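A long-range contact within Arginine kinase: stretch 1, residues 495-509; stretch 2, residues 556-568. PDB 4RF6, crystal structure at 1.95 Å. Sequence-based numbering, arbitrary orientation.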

ATOM      1  N   LEU A 495       2.113   3.011  18.457  1.00 12.58           N
ATOM      2  CA  LEU A 495       0.684   2.749  18.348  1.00 14.58           C
ATOM      3  C   LEU A 495       0.333   2.948  16.879  1.00 16.79           C
ATOM      4  O   LEU A 495       1.183   3.377  16.097  1.00 16.89           O
ATOM      5  CB  LEU A 495      -0.119   3.654  19.278  1.00 12.95           C
ATOM      6  CG  LEU A 495       0.115   3.358  20.765  1.00 12.80           C
ATOM      7  CD1 LEU A 495      -0.328   4.508  21.659  1.00 13.68           C
ATOM      8  CD2 LEU A 495      -0.613   2.087  21.159  1.00  9.15           C
ATOM      9  N   THR A 496      -0.893   2.614  16.490  1.00 15.24           N
ATOM     10  CA  THR A 496      -1.312   2.721  15.090  1.00 14.42           C
ATOM     11  C   THR A 496      -0.963   4.043  14.368  1.00 14.05           C
ATOM     12  O   THR A 496      -0.504   4.009  13.220  1.00 14.32           O
ATOM     13  CB  THR A 496      -2.813   2.374  14.931  1.00 16.81           C
ATOM     14  OG1 THR A 496      -3.008   0.988  15.259  1.00 21.77           O
ATOM     15  CG2 THR A 496      -3.266   2.594  13.514  1.00 21.88           C
ATOM     16  N   PRO A 497      -1.169   5.205  15.024  1.00 14.60           N
ATOM     17  CA  PRO A 497      -0.887   6.447  14.284  1.00 14.71           C
ATOM     18  C   PRO A 497       0.594   6.664  14.001  1.00 17.49           C
ATOM     19  O   PRO A 497       0.923   7.450  13.107  1.00 20.28           O
ATOM     20  CB  PRO A 497      -1.380   7.539  15.238  1.00 14.19           C
ATOM     21  CG  PRO A 497      -2.389   6.858  16.118  1.00 17.04           C
ATOM     22  CD  PRO A 497      -1.829   5.482  16.313  1.00 13.03           C
ATOM     23  N   GLY A 498       1.475   6.001  14.749  1.00 16.78           N
ATOM     24  CA  GLY A 498       2.903   6.243  14.608  1.00 15.07           C
ATOM     25  C   GLY A 498       3.664   5.121  13.925  1.00 16.03           C
ATOM     26  O   GLY A 498       4.889   5.185  13.790  1.00 16.42           O
ATOM     27  N   LEU A 499       2.938   4.094  13.488  1.00 17.17           N
ATOM     28  CA  LEU A 499       3.554   2.906  12.893  1.00 16.64           C
ATOM     29  C   LEU A 499       4.357   3.209  11.631  1.00 18.49           C
ATOM     30  O   LEU A 499       3.926   3.994  10.780  1.00 15.98           O
ATOM     31  CB  LEU A 499       2.490   1.854  12.553  1.00 16.31           C
ATOM     32  CG  LEU A 499       1.831   1.056  13.671  1.00 16.96           C
ATOM     33  CD1 LEU A 499       0.797   0.089  13.091  1.00 19.90           C
ATOM     34  CD2 LEU A 499       2.869   0.295  14.474  1.00 16.92           C
ATOM     35  N   THR A 500       5.525   2.575  11.514  1.00 21.89           N
ATOM     36  CA  THR A 500       6.285   2.585  10.269  1.00 20.68           C
ATOM     37  C   THR A 500       5.803   1.425   9.411  1.00 18.06           C
ATOM     38  O   THR A 500       5.077   0.548   9.894  1.00 16.83           O
ATOM     39  CB  THR A 500       7.798   2.427  10.499  1.00 21.73           C
ATOM     40  OG1 THR A 500       8.066   1.129  11.044  1.00 20.65           O
ATOM     41  CG2 THR A 500       8.328   3.502  11.441  1.00 22.33           C
ATOM     42  N   ARG A 501       6.196   1.408   8.142  1.00 18.56           N
ATOM     43  CA  ARG A 501       5.770   0.340   7.246  1.00 16.90           C
ATOM     44  C   ARG A 501       6.148  -1.035   7.780  1.00 17.70           C
ATOM     45  O   ARG A 501       5.308  -1.943   7.827  1.00 17.57           O
ATOM     46  CB  ARG A 501       6.371   0.517   5.852  1.00 20.54           C
ATOM     47  CG  ARG A 501       6.159  -0.691   4.951  1.00 20.72           C
ATOM     48  CD  ARG A 501       6.426  -0.356   3.491  1.00 22.16           C
ATOM     49  NE  ARG A 501       5.959  -1.432   2.624  1.00 24.44           N
ATOM     50  CZ  ARG A 501       6.729  -2.409   2.156  1.00 24.74           C
ATOM     51  NH1 ARG A 501       8.026  -2.443   2.443  1.00 24.09           N
ATOM     52  NH2 ARG A 501       6.202  -3.350   1.391  1.00 27.91           N
ATOM     53  N   ASN A 502       7.408  -1.189   8.177  1.00 16.33           N
ATOM     54  CA  ASN A 502       7.908  -2.488   8.623  1.00 21.03           C
ATOM     55  C   ASN A 502       7.287  -2.965   9.933  1.00 16.10           C
ATOM     56  O   ASN A 502       7.028  -4.156  10.101  1.00 18.37           O
ATOM     57  CB  ASN A 502       9.439  -2.476   8.715  1.00 26.92           C
ATOM     58  CG  ASN A 502      10.103  -2.382   7.354  1.00 33.78           C
ATOM     59  OD1 ASN A 502       9.533  -2.797   6.345  1.00 34.18           O
ATOM     60  ND2 ASN A 502      11.314  -1.834   7.319  1.00 36.97           N
ATOM     61  N   GLU A 503       7.048  -2.043  10.862  1.00 17.25           N
ATOM     62  CA  GLU A 503       6.330  -2.388  12.093  1.00 14.56           C
ATOM     63  C   GLU A 503       4.955  -2.991  11.800  1.00 15.89           C
ATOM     64  O   GLU A 503       4.592  -4.039  12.344  1.00 18.92           O
ATOM     65  CB  GLU A 503       6.144  -1.160  12.981  1.00 16.25           C
ATOM     66  CG  GLU A 503       7.391  -0.645  13.680  1.00 21.08           C
ATOM     67  CD  GLU A 503       7.082   0.566  14.551  1.00 24.86           C
ATOM     68  OE1 GLU A 503       7.092   0.429  15.790  1.00 26.97           O
ATOM     69  OE2 GLU A 503       6.812   1.648  13.985  1.00 23.98           O
ATOM     70  N   ARG A 504       4.181  -2.323  10.950  1.00 14.94           N
ATOM     71  CA  ARG A 504       2.826  -2.788  10.641  1.00 17.29           C
ATOM     72  C   ARG A 504       2.853  -4.183  10.019  1.00 17.50           C
ATOM     73  O   ARG A 504       2.024  -5.039  10.349  1.00 17.50           O
ATOM     74  CB  ARG A 504       2.102  -1.808   9.709  1.00 16.37           C
ATOM     75  CG  ARG A 504       0.665  -2.224   9.404  1.00 17.55           C
ATOM     76  CD  ARG A 504       0.001  -1.269   8.414  1.00 16.70           C
ATOM     77  NE  ARG A 504      -0.091   0.085   8.955  1.00 14.37           N
ATOM     78  CZ  ARG A 504       0.695   1.090   8.593  1.00 15.75           C
ATOM     79  NH1 ARG A 504       1.636   0.898   7.679  1.00 18.35           N
ATOM     80  NH2 ARG A 504       0.541   2.288   9.142  1.00 12.99           N
ATOM     81  N   LEU A 505       3.807  -4.403   9.117  1.00 18.53           N
ATOM     82  CA  LEU A 505       3.990  -5.706   8.488  1.00 19.55           C
ATOM     83  C   LEU A 505       4.436  -6.755   9.507  1.00 20.35           C
ATOM     84  O   LEU A 505       4.012  -7.907   9.435  1.00 19.71           O
ATOM     85  CB  LEU A 505       5.011  -5.624   7.347  1.00 19.61           C
ATOM     86  CG  LEU A 505       4.607  -4.894   6.068  1.00 25.71           C
ATOM     87  CD1 LEU A 505       5.818  -4.666   5.179  1.00 26.01           C
ATOM     88  CD2 LEU A 505       3.549  -5.679   5.310  1.00 27.47           C
ATOM     89  N   ASP A 506       5.300  -6.365  10.443  1.00 22.84           N
ATOM     90  CA  ASP A 506       5.751  -7.288  11.488  1.00 25.01           C
ATOM     91  C   ASP A 506       4.588  -7.688  12.385  1.00 23.02           C
ATOM     92  O   ASP A 506       4.445  -8.850  12.752  1.00 20.70           O
ATOM     93  CB  ASP A 506       6.861  -6.673  12.344  1.00 28.47           C
ATOM     94  CG  ASP A 506       8.201  -6.632  11.633  1.00 35.65           C
ATOM     95  OD1 ASP A 506       8.339  -7.290  10.577  1.00 38.34           O
ATOM     96  OD2 ASP A 506       9.119  -5.947  12.135  1.00 34.84           O
ATOM     97  N   ILE A 507       3.767  -6.707  12.742  1.00 20.88           N
ATOM     98  CA  ILE A 507       2.582  -6.950  13.559  1.00 17.87           C
ATOM     99  C   ILE A 507       1.625  -7.922  12.872  1.00 19.91           C
ATOM    100  O   ILE A 507       1.186  -8.894  13.485  1.00 20.19           O
ATOM    101  CB  ILE A 507       1.865  -5.627  13.896  1.00 16.05           C
ATOM    102  CG1 ILE A 507       2.687  -4.824  14.905  1.00 14.60           C
ATOM    103  CG2 ILE A 507       0.466  -5.890  14.431  1.00 14.18           C
ATOM    104  CD1 ILE A 507       2.332  -3.343  14.973  1.00 13.31           C
ATOM    105  N   GLU A 508       1.308  -7.672  11.604  1.00 18.83           N
ATOM    106  CA  GLU A 508       0.411  -8.565  10.873  1.00 21.48           C
ATOM    107  C   GLU A 508       0.963  -9.991  10.879  1.00 22.49           C
ATOM    108  O   GLU A 508       0.239 -10.949  11.148  1.00 21.18           O
ATOM    109  CB  GLU A 508       0.196  -8.099   9.429  1.00 20.74           C
ATOM    110  CG  GLU A 508      -0.851  -8.935   8.697  1.00 19.17           C
ATOM    111  CD  GLU A 508      -0.768  -8.845   7.182  1.00 20.16           C
ATOM    112  OE1 GLU A 508      -1.723  -9.302   6.522  1.00 20.77           O
ATOM    113  OE2 GLU A 508       0.247  -8.335   6.657  1.00 18.05           O
ATOM    114  N   ARG A 509       2.259 -10.114  10.607  1.00 21.16           N
ATOM    115  CA  ARG A 509       2.915 -11.421  10.538  1.00 24.81           C
ATOM    116  C   ARG A 509       2.837 -12.176  11.864  1.00 23.31           C
ATOM    117  O   ARG A 509       2.519 -13.369  11.896  1.00 22.66           O
ATOM    118  CB  ARG A 509       4.382 -11.245  10.128  1.00 27.75           C
ATOM    119  CG  ARG A 509       5.096 -12.543   9.779  1.00 30.96           C
ATOM    120  CD  ARG A 509       6.578 -12.320   9.499  1.00 36.43           C
ATOM    121  NE  ARG A 509       7.377 -12.309  10.725  1.00 42.89           N
ATOM    122  CZ  ARG A 509       7.784 -11.204  11.339  1.00 47.31           C
ATOM    123  NH1 ARG A 509       8.505 -11.278  12.451  1.00 47.82           N
ATOM    124  NH2 ARG A 509       7.472 -10.019  10.837  1.00 50.21           N
ATOM    125  N   ALA A 556      -6.565  11.823   9.261  1.00 17.52           N
ATOM    126  CA  ALA A 556      -5.757  12.955   9.719  1.00 20.17           C
ATOM    127  C   ALA A 556      -4.835  12.568  10.879  1.00 19.85           C
ATOM    128  O   ALA A 556      -3.845  13.244  11.154  1.00 20.11           O
ATOM    129  CB  ALA A 556      -6.648  14.124  10.101  1.00 20.28           C
ATOM    130  N   ALA A 557      -5.172  11.479  11.563  1.00 18.72           N
ATOM    131  CA  ALA A 557      -4.374  11.002  12.687  1.00 20.10           C
ATOM    132  C   ALA A 557      -3.167  10.206  12.201  1.00 20.24           C
ATOM    133  O   ALA A 557      -2.261   9.908  12.978  1.00 24.57           O
ATOM    134  CB  ALA A 557      -5.229  10.148  13.612  1.00 15.79           C
ATOM    135  N   GLY A 558      -3.170   9.836  10.924  1.00 18.98           N
ATOM    136  CA  GLY A 558      -2.072   9.067  10.359  1.00 19.10           C
ATOM    137  C   GLY A 558      -2.319   7.571  10.396  1.00 19.42           C
ATOM    138  O   GLY A 558      -1.415   6.770  10.134  1.00 24.16           O
ATOM    139  N   VAL A 559      -3.550   7.197  10.724  1.00 13.98           N
ATOM    140  CA  VAL A 559      -3.931   5.793  10.897  1.00 14.89           C
ATOM    141  C   VAL A 559      -4.063   5.026   9.569  1.00 17.43           C
ATOM    142  O   VAL A 559      -3.831   3.812   9.515  1.00 17.28           O
ATOM    143  CB  VAL A 559      -5.230   5.699  11.738  1.00 20.36           C
ATOM    144  CG1 VAL A 559      -5.800   4.290  11.740  1.00 16.76           C
ATOM    145  CG2 VAL A 559      -4.961   6.158  13.166  1.00 20.55           C
ATOM    146  N   ASN A 560      -4.410   5.730   8.492  1.00 17.52           N
ATOM    147  CA  ASN A 560      -4.707   5.064   7.219  1.00 17.20           C
ATOM    148  C   ASN A 560      -3.502   4.796   6.313  1.00 19.73           C
ATOM    149  O   ASN A 560      -3.678   4.382   5.167  1.00 23.27           O
ATOM    150  CB  ASN A 560      -5.740   5.864   6.421  1.00 18.60           C
ATOM    151  CG  ASN A 560      -7.150   5.688   6.936  1.00 22.99           C
ATOM    152  OD1 ASN A 560      -7.479   4.679   7.565  1.00 24.43           O
ATOM    153  ND2 ASN A 560      -8.009   6.666   6.646  1.00 23.99           N
ATOM    154  N   LYS A 561      -2.294   5.038   6.816  1.00 15.53           N
ATOM    155  CA  LYS A 561      -1.086   4.990   5.985  1.00 17.98           C
ATOM    156  C   LYS A 561      -0.915   3.654   5.269  1.00 18.25           C
ATOM    157  O   LYS A 561      -1.084   2.591   5.872  1.00 15.06           O
ATOM    158  CB  LYS A 561       0.174   5.293   6.808  1.00 21.20           C
ATOM    159  CG  LYS A 561       0.235   6.688   7.426  1.00 23.63           C
ATOM    160  CD  LYS A 561       1.653   7.009   7.909  1.00 25.98           C
ATOM    161  CE  LYS A 561       1.683   8.181   8.889  1.00 26.01           C
ATOM    162  NZ  LYS A 561       1.332   7.746  10.273  1.00 26.65           N
ATOM    163  N   LEU A 562      -0.597   3.729   3.974  1.00 19.18           N
ATOM    164  CA  LEU A 562      -0.309   2.554   3.150  1.00 18.73           C
ATOM    165  C   LEU A 562      -1.479   1.571   3.028  1.00 19.92           C
ATOM    166  O   LEU A 562      -1.266   0.377   2.797  1.00 23.16           O
ATOM    167  CB  LEU A 562       0.936   1.827   3.669  1.00 14.63           C
ATOM    168  CG  LEU A 562       2.209   2.658   3.829  1.00 17.02           C
ATOM    169  CD1 LEU A 562       3.392   1.741   4.132  1.00 16.77           C
ATOM    170  CD2 LEU A 562       2.497   3.527   2.595  1.00 16.71           C
ATOM    171  N   TRP A 563      -2.704   2.071   3.172  1.00 19.94           N
ATOM    172  CA  TRP A 563      -3.894   1.228   3.055  1.00 22.02           C
ATOM    173  C   TRP A 563      -3.888   0.430   1.759  1.00 21.47           C
ATOM    174  O   TRP A 563      -3.598   0.978   0.694  1.00 21.70           O
ATOM    175  CB  TRP A 563      -5.164   2.075   3.109  1.00 24.02           C
ATOM    176  CG  TRP A 563      -6.379   1.239   3.282  1.00 28.54           C
ATOM    177  CD1 TRP A 563      -7.198   0.751   2.298  1.00 30.26           C
ATOM    178  CD2 TRP A 563      -6.905   0.759   4.517  1.00 30.04           C
ATOM    179  NE1 TRP A 563      -8.207   0.001   2.856  1.00 32.00           N
ATOM    180  CE2 TRP A 563      -8.049  -0.009   4.221  1.00 31.22           C
ATOM    181  CE3 TRP A 563      -6.523   0.911   5.854  1.00 30.79           C
ATOM    182  CZ2 TRP A 563      -8.813  -0.624   5.211  1.00 29.88           C
ATOM    183  CZ3 TRP A 563      -7.280   0.301   6.834  1.00 32.20           C
ATOM    184  CH2 TRP A 563      -8.412  -0.453   6.509  1.00 28.75           C
ATOM    185  N   PRO A 564      -4.224  -0.869   1.831  1.00 20.65           N
ATOM    186  CA  PRO A 564      -4.610  -1.686   2.987  1.00 19.11           C
ATOM    187  C   PRO A 564      -3.503  -2.627   3.453  1.00 17.90           C
ATOM    188  O   PRO A 564      -3.801  -3.667   4.045  1.00 16.90           O
ATOM    189  CB  PRO A 564      -5.742  -2.533   2.413  1.00 21.37           C
ATOM    190  CG  PRO A 564      -5.272  -2.796   0.985  1.00 18.57           C
ATOM    191  CD  PRO A 564      -4.481  -1.574   0.560  1.00 20.25           C
ATOM    192  N   GLU A 565      -2.251  -2.276   3.183  1.00 17.33           N
ATOM    193  CA  GLU A 565      -1.131  -3.148   3.520  1.00 16.90           C
ATOM    194  C   GLU A 565      -1.085  -3.452   5.009  1.00 15.93           C
ATOM    195  O   GLU A 565      -1.184  -2.544   5.835  1.00 18.55           O
ATOM    196  CB  GLU A 565       0.190  -2.518   3.077  1.00 19.85           C
ATOM    197  CG  GLU A 565       1.429  -3.329   3.434  1.00 22.54           C
ATOM    198  CD  GLU A 565       2.699  -2.757   2.825  1.00 23.31           C
ATOM    199  OE1 GLU A 565       3.302  -1.849   3.433  1.00 23.51           O
ATOM    200  OE2 GLU A 565       3.091  -3.222   1.735  1.00 21.18           O
ATOM    201  N   GLY A 566      -0.959  -4.732   5.352  1.00 13.94           N
ATOM    202  CA  GLY A 566      -0.812  -5.123   6.747  1.00 18.49           C
ATOM    203  C   GLY A 566      -2.139  -5.323   7.461  1.00 19.13           C
ATOM    204  O   GLY A 566      -2.166  -5.712   8.633  1.00 20.63           O
ATOM    205  N   ARG A 567      -3.236  -5.055   6.755  1.00 18.24           N
ATOM    206  CA  ARG A 567      -4.573  -5.142   7.339  1.00 18.27           C
ATOM    207  C   ARG A 567      -5.228  -6.469   6.980  1.00 19.75           C
ATOM    208  O   ARG A 567      -5.082  -6.961   5.855  1.00 19.14           O
ATOM    209  CB  ARG A 567      -5.460  -4.002   6.835  1.00 20.89           C
ATOM    210  CG  ARG A 567      -5.289  -2.667   7.557  1.00 22.68           C
ATOM    211  CD  ARG A 567      -4.007  -1.956   7.168  1.00 19.02           C
ATOM    212  NE  ARG A 567      -3.934  -0.611   7.740  1.00 17.79           N
ATOM    213  CZ  ARG A 567      -3.183   0.368   7.246  1.00 18.16           C
ATOM    214  NH1 ARG A 567      -2.430   0.153   6.177  1.00 17.70           N
ATOM    215  NH2 ARG A 567      -3.181   1.563   7.819  1.00 18.13           N
ATOM    216  N   GLY A 568      -5.963  -7.047   7.923  1.00 19.99           N
ATOM    217  CA  GLY A 568      -6.637  -8.303   7.656  1.00 20.46           C
ATOM    218  C   GLY A 568      -7.710  -8.693   8.656  1.00 22.37           C
ATOM    219  O   GLY A 568      -7.913  -8.027   9.677  1.00 23.13           O
TER
HETATM  220  O   HOH W   1      -1.402   2.920  10.869  1.00 23.30           O
HETATM  221  O   HOH W   2       1.246   4.735  10.665  1.00 24.17           O
HETATM  222  O   HOH W   3       4.085   6.494  10.698  1.00 22.63           O
HETATM  223  O   HOH W   4       2.796  -1.427   6.166  1.00 22.48           O
HETATM  224  O   HOH W   5      -0.384  -7.328   4.050  1.00 26.44           O

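A helix (501–509) and the loop leading into it pack against a largely irregular segment (556–568), burying 697 Å² over both sides. The backbones approach closely at two places, P497 to V559 (CA–CA 4.6 Å) and L505 to G566 (5.1 Å), and stand wider between, R501 to L562 (7.7 Å).

The direct hydrogen bonds across the contact belong to one salt bridge: R501 NE gives to E565 OE1 (2.8 Å) and R501 NH2 to E565 OE2 (3.1 Å), so both carboxylate oxygens are engaged. Water 4 also donates to E565 OE1 and to R501 O while accepting from R504 NH1. L562 CD1 lies at the guanidinium edge of R501 and packs on R501 CB (3.7 Å).

R504 points toward the second stretch, its guanidinium stacked flat on that of R567 (centres 4.2 Å apart, planes at 10°). The like charges are offset by nearby carbonyls: R567 NH1 donates to K561 O (2.8 Å) and E565 O (3.0 Å), and R567 NH2 also reaches K561 O (3.0 Å). R504 NH2 instead donates to water 1, which lies within bonding reach of T496 O and V559 O.

K561 NZ donates to G558 O (2.9 Å) and to waters 2 and 3; P497 O, also 2.9 Å from K561 NZ, is too poorly angled to bond. Apolar contacts close this end, T496 CG2 on V559 CG1 (3.5 Å) and P497 CG on V559 CG2 (4.0 Å).

At the other end, water 5 accepts from G566 N and donates to E508 OE2. G566 has positive phi, and a CB there would lie 2.7 Å from R504 CG, so glycine permits the close approach. The helix start is secured by T500 N donating to E503 OE2 (2.9 Å) and a weak capping bond from E503 N to T500 OG1 (3.3 Å).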